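Acid phosphatase (Bacillus anthracis, PDB 2I33) probably hydrolyses phosphate monoesters as a magnesium-bound class C acid phosphatase of the HAD superfamily. Local coordinates at residues A[59-73]-A[113-126]. Residues are numbered along the deposited sequence; the frame is centred on the assembly and turned at random.
With MG (magnesium ion), chain C.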
# COMPACT_ATOMS: atom_id res chain seq x y z
N LYS A 59 -14.03 -13.64 -24.70
CA LYS A 59 -13.95 -12.19 -24.71
C LYS A 59 -13.22 -11.75 -23.44
O LYS A 59 -13.55 -12.20 -22.36
CB LYS A 59 -15.37 -11.66 -24.75
CG LYS A 59 -15.59 -10.19 -24.51
CD LYS A 59 -15.13 -9.31 -25.63
CE LYS A 59 -15.70 -7.91 -25.45
NZ LYS A 59 -17.17 -7.97 -25.33
N PRO A 60 -12.18 -10.91 -23.58
CA PRO A 60 -11.50 -10.52 -22.35
C PRO A 60 -12.34 -9.61 -21.45
O PRO A 60 -13.11 -8.77 -21.92
CB PRO A 60 -10.25 -9.78 -22.85
CG PRO A 60 -10.55 -9.41 -24.25
CD PRO A 60 -11.55 -10.36 -24.78
N ALA A 61 -12.15 -9.77 -20.14
CA ALA A 61 -12.70 -8.83 -19.17
C ALA A 61 -11.69 -8.54 -18.08
O ALA A 61 -10.73 -9.27 -17.88
CB ALA A 61 -13.95 -9.36 -18.54
N ILE A 62 -11.93 -7.44 -17.40
CA ILE A 62 -11.28 -7.19 -16.12
C ILE A 62 -12.36 -6.93 -15.09
O ILE A 62 -13.50 -6.58 -15.42
CB ILE A 62 -10.31 -6.00 -16.17
CG1 ILE A 62 -11.06 -4.69 -16.41
CG2 ILE A 62 -9.21 -6.27 -17.21
CD1 ILE A 62 -10.17 -3.49 -16.28
N VAL A 63 -11.98 -7.18 -13.84
CA VAL A 63 -12.85 -7.02 -12.71
C VAL A 63 -12.18 -6.08 -11.73
O VAL A 63 -11.01 -6.24 -11.47
CB VAL A 63 -13.06 -8.37 -12.03
CG1 VAL A 63 -13.61 -8.18 -10.61
CG2 VAL A 63 -13.96 -9.23 -12.89
N LEU A 64 -12.95 -5.13 -11.24
CA LEU A 64 -12.49 -4.25 -10.20
C LEU A 64 -13.48 -4.13 -9.08
O LEU A 64 -14.69 -4.06 -9.27
CB LEU A 64 -12.27 -2.84 -10.73
CG LEU A 64 -11.44 -2.73 -12.01
CD1 LEU A 64 -12.34 -2.65 -13.25
CD2 LEU A 64 -10.56 -1.52 -11.92
N ASP A 65 -12.95 -4.07 -7.86
CA ASP A 65 -13.70 -3.61 -6.75
C ASP A 65 -13.95 -2.11 -6.94
O ASP A 65 -13.28 -1.48 -7.76
CB ASP A 65 -12.82 -3.87 -5.51
CG ASP A 65 -13.37 -3.32 -4.29
OD1 ASP A 65 -14.55 -3.60 -3.99
OD2 ASP A 65 -12.59 -2.55 -3.65
N LEU A 66 -14.88 -1.53 -6.17
CA LEU A 66 -15.14 -0.10 -6.28
C LEU A 66 -14.51 0.66 -5.14
O LEU A 66 -13.63 1.45 -5.37
CB LEU A 66 -16.63 0.23 -6.36
CG LEU A 66 -17.26 -0.10 -7.73
CD1 LEU A 66 -18.72 0.14 -7.70
CD2 LEU A 66 -16.63 0.76 -8.82
N ASP A 67 -14.96 0.40 -3.93
CA ASP A 67 -14.57 1.24 -2.79
C ASP A 67 -13.11 0.97 -2.45
O ASP A 67 -12.70 -0.16 -2.17
CB ASP A 67 -15.50 1.02 -1.60
CG ASP A 67 -16.94 1.39 -1.92
OD1 ASP A 67 -17.15 2.47 -2.48
OD2 ASP A 67 -17.86 0.56 -1.66
N GLU A 68 -12.34 2.04 -2.45
CA GLU A 68 -10.90 1.98 -2.19
C GLU A 68 -10.11 1.27 -3.31
O GLU A 68 -8.93 0.93 -3.12
CB GLU A 68 -10.60 1.45 -0.81
CG GLU A 68 -10.79 2.50 0.30
CD GLU A 68 -12.08 3.28 0.24
OE1 GLU A 68 -13.13 2.76 0.67
OE2 GLU A 68 -12.01 4.46 -0.20
N THR A 69 -10.73 1.12 -4.47
CA THR A 69 -10.05 0.65 -5.64
C THR A 69 -10.24 1.64 -6.78
O THR A 69 -9.26 2.10 -7.37
CB THR A 69 -10.56 -0.74 -6.04
OG1 THR A 69 -10.25 -1.66 -4.98
CG2 THR A 69 -9.93 -1.17 -7.30
N VAL A 70 -11.50 2.00 -7.05
CA VAL A 70 -11.88 3.01 -8.04
C VAL A 70 -12.38 4.28 -7.34
O VAL A 70 -12.03 5.37 -7.72
CB VAL A 70 -12.96 2.51 -9.01
CG1 VAL A 70 -13.38 3.59 -9.95
CG2 VAL A 70 -12.45 1.27 -9.77
N LEU A 71 -13.23 4.12 -6.33
CA LEU A 71 -13.83 5.26 -5.63
C LEU A 71 -13.25 5.43 -4.24
O LEU A 71 -13.12 4.49 -3.47
CB LEU A 71 -15.35 5.05 -5.51
CG LEU A 71 -16.12 5.01 -6.85
CD1 LEU A 71 -17.60 4.67 -6.61
CD2 LEU A 71 -15.96 6.26 -7.65
N ASP A 72 -12.96 6.69 -3.93
CA ASP A 72 -12.34 7.08 -2.68
C ASP A 72 -13.41 7.45 -1.64
O ASP A 72 -14.06 8.49 -1.75
CB ASP A 72 -11.44 8.26 -2.95
CG ASP A 72 -10.66 8.69 -1.74
OD1 ASP A 72 -10.96 8.25 -0.61
OD2 ASP A 72 -9.73 9.50 -1.95
N ASN A 73 -13.56 6.61 -0.63
CA ASN A 73 -14.54 6.87 0.44
C ASN A 73 -13.91 7.39 1.69
O ASN A 73 -14.55 7.44 2.77
CB ASN A 73 -15.30 5.60 0.75
CG ASN A 73 -15.95 5.07 -0.44
OD1 ASN A 73 -16.93 5.63 -0.93
ND2 ASN A 73 -15.40 4.01 -0.96
N THR A 113 -8.69 0.51 -21.11
CA THR A 113 -9.30 -0.80 -21.18
C THR A 113 -10.48 -0.79 -22.14
O THR A 113 -10.58 -1.65 -23.03
CB THR A 113 -9.71 -1.24 -19.77
OG1 THR A 113 -8.54 -1.33 -18.94
CG2 THR A 113 -10.37 -2.58 -19.83
N GLU A 114 -11.35 0.20 -22.00
CA GLU A 114 -12.51 0.36 -22.89
C GLU A 114 -12.07 0.56 -24.36
O GLU A 114 -12.72 0.05 -25.31
CB GLU A 114 -13.35 1.54 -22.44
CG GLU A 114 -14.56 1.78 -23.33
CD GLU A 114 -15.44 2.89 -22.84
OE1 GLU A 114 -14.90 3.97 -22.51
OE2 GLU A 114 -16.67 2.67 -22.77
N SER A 115 -10.98 1.29 -24.56
CA SER A 115 -10.49 1.55 -25.91
C SER A 115 -9.99 0.28 -26.59
O SER A 115 -9.92 0.23 -27.81
CB SER A 115 -9.38 2.60 -25.93
OG SER A 115 -8.13 2.03 -25.60
N LYS A 116 -9.61 -0.71 -25.79
CA LYS A 116 -9.10 -1.98 -26.32
C LYS A 116 -10.20 -2.98 -26.55
O LYS A 116 -9.95 -4.11 -26.98
CB LYS A 116 -8.07 -2.58 -25.36
CG LYS A 116 -6.78 -1.76 -25.19
CD LYS A 116 -6.10 -1.53 -26.53
CE LYS A 116 -4.58 -1.69 -26.51
NZ LYS A 116 -4.05 -2.20 -27.80
N GLY A 117 -11.44 -2.57 -26.26
CA GLY A 117 -12.58 -3.43 -26.45
C GLY A 117 -12.79 -4.44 -25.34
O GLY A 117 -13.54 -5.42 -25.52
N VAL A 118 -12.14 -4.21 -24.21
CA VAL A 118 -12.19 -5.12 -23.07
C VAL A 118 -13.34 -4.68 -22.17
O VAL A 118 -13.45 -3.51 -21.76
CB VAL A 118 -10.85 -5.11 -22.30
CG1 VAL A 118 -10.93 -5.90 -20.99
CG2 VAL A 118 -9.71 -5.64 -23.18
N ASP A 119 -14.18 -5.64 -21.81
CA ASP A 119 -15.26 -5.39 -20.89
C ASP A 119 -14.77 -5.20 -19.45
O ASP A 119 -13.84 -5.86 -19.00
CB ASP A 119 -16.30 -6.52 -20.93
CG ASP A 119 -17.23 -6.43 -22.13
OD1 ASP A 119 -17.52 -5.28 -22.55
OD2 ASP A 119 -17.69 -7.50 -22.63
N ILE A 120 -15.43 -4.29 -18.76
CA ILE A 120 -15.12 -3.99 -17.37
C ILE A 120 -16.29 -4.42 -16.50
O ILE A 120 -17.44 -4.10 -16.80
CB ILE A 120 -14.93 -2.48 -17.21
CG1 ILE A 120 -13.74 -2.03 -18.08
CG2 ILE A 120 -14.75 -2.09 -15.74
CD1 ILE A 120 -13.72 -0.56 -18.35
N TYR A 121 -15.99 -5.14 -15.42
CA TYR A 121 -16.99 -5.47 -14.41
C TYR A 121 -16.57 -4.92 -13.08
O TYR A 121 -15.47 -5.18 -12.62
CB TYR A 121 -17.24 -6.95 -14.32
CG TYR A 121 -17.85 -7.34 -15.63
CD1 TYR A 121 -19.20 -7.16 -15.85
CD2 TYR A 121 -17.05 -7.77 -16.68
CE1 TYR A 121 -19.75 -7.44 -17.09
CE2 TYR A 121 -17.58 -8.05 -17.90
CZ TYR A 121 -18.93 -7.90 -18.11
OH TYR A 121 -19.44 -8.20 -19.35
N TYR A 122 -17.44 -4.09 -12.54
CA TYR A 122 -17.23 -3.53 -11.21
C TYR A 122 -17.97 -4.44 -10.24
O TYR A 122 -19.19 -4.36 -10.11
CB TYR A 122 -17.79 -2.11 -11.10
CG TYR A 122 -17.26 -1.16 -12.15
CD1 TYR A 122 -16.04 -0.57 -12.02
CD2 TYR A 122 -18.02 -0.85 -13.29
CE1 TYR A 122 -15.56 0.31 -12.95
CE2 TYR A 122 -17.54 0.02 -14.23
CZ TYR A 122 -16.31 0.60 -14.06
OH TYR A 122 -15.83 1.48 -15.00
N ILE A 123 -17.23 -5.30 -9.53
CA ILE A 123 -17.82 -6.22 -8.58
C ILE A 123 -17.54 -5.62 -7.20
O ILE A 123 -16.41 -5.62 -6.75
CB ILE A 123 -17.23 -7.62 -8.73
CG1 ILE A 123 -17.49 -8.12 -10.16
CG2 ILE A 123 -17.85 -8.57 -7.69
CD1 ILE A 123 -16.89 -9.48 -10.47
N SER A 124 -18.60 -5.17 -6.55
CA SER A 124 -18.51 -4.36 -5.34
C SER A 124 -19.51 -4.82 -4.31
O SER A 124 -20.61 -5.25 -4.67
CB SER A 124 -18.82 -2.91 -5.70
OG SER A 124 -19.13 -2.14 -4.56
N ASN A 125 -19.15 -4.77 -3.03
CA ASN A 125 -20.08 -5.11 -1.96
C ASN A 125 -20.94 -3.96 -1.43
O ASN A 125 -21.61 -4.11 -0.41
CB ASN A 125 -19.36 -5.89 -0.86
CG ASN A 125 -18.90 -7.24 -1.34
OD1 ASN A 125 -19.34 -7.69 -2.39
ND2 ASN A 125 -18.03 -7.90 -0.57
N ARG A 126 -21.00 -2.87 -2.18
CA ARG A 126 -22.17 -2.01 -2.08
C ARG A 126 -23.41 -2.87 -2.29
O ARG A 126 -23.37 -3.91 -2.98
CB ARG A 126 -22.13 -0.90 -3.11
CG ARG A 126 -21.07 0.14 -2.82
CD ARG A 126 -20.84 1.01 -3.99
NE ARG A 126 -19.92 2.06 -3.59
CZ ARG A 126 -20.12 3.36 -3.74
NH1 ARG A 126 -21.20 3.83 -4.33
NH2 ARG A 126 -19.23 4.21 -3.25
MG MG C . -12.75 -2.22 -1.59
O HOH W 1 -16.86 -1.68 -3.43
O HOH W 2 -16.54 -4.40 -2.12
O HOH W 3 -14.93 -2.35 -1.37
O HOH W 4 -12.73 -4.33 -1.37
O HOH W 5 -12.61 -1.85 0.20
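Strands 59-64 and 119-125 pair in parallel through four firm backbone bonds: I62 N to D119 O, Y121 N to I62 O, L64 N to Y121 O, and the more bent I123 N to L64 O (2.8 Å, 137° at the hydrogen). Apolar side chains pack on both faces. The chi1 of V63 (163°) turns CG1 onto I123 CD1 at 3.5 Å, while A61 CB sits at the edge of the Y121 ring. On the other face L64 CD1 packs on I120 CG2, and I62 CD1 meets, tip to tip, CG2 of T113 from helix 106-115, which covers this face. Beyond the strand, L66 CD2 lies 3.5 Å from Y122 CD1.

Salt bridges close both ends. K59 NZ reaches D119 OD2 from above the carboxylate plane; H172 also bonds that oxygen. R126, extended from CG to NE, grips D67 side-on: NH2 (2.8 Å) and NE (3.0 Å) both donate to the syn lone pair of OD1, and NE also reaches OD2 at 3.2 Å, the carboxylate and guanidinium planes 32° apart. N73 ND2 meets OD1 from above the carboxylate plane, so three donors hold that oxygen.

Water 1 lies 2.6 Å from S124 OG and donates to D65 OD1 and D67 OD2. D65 OD2, D67 O and D180 bind magnesium at the C-terminal strand end, consistent with the DxDx(T/V) motif of a Rossmann-like HAD active site.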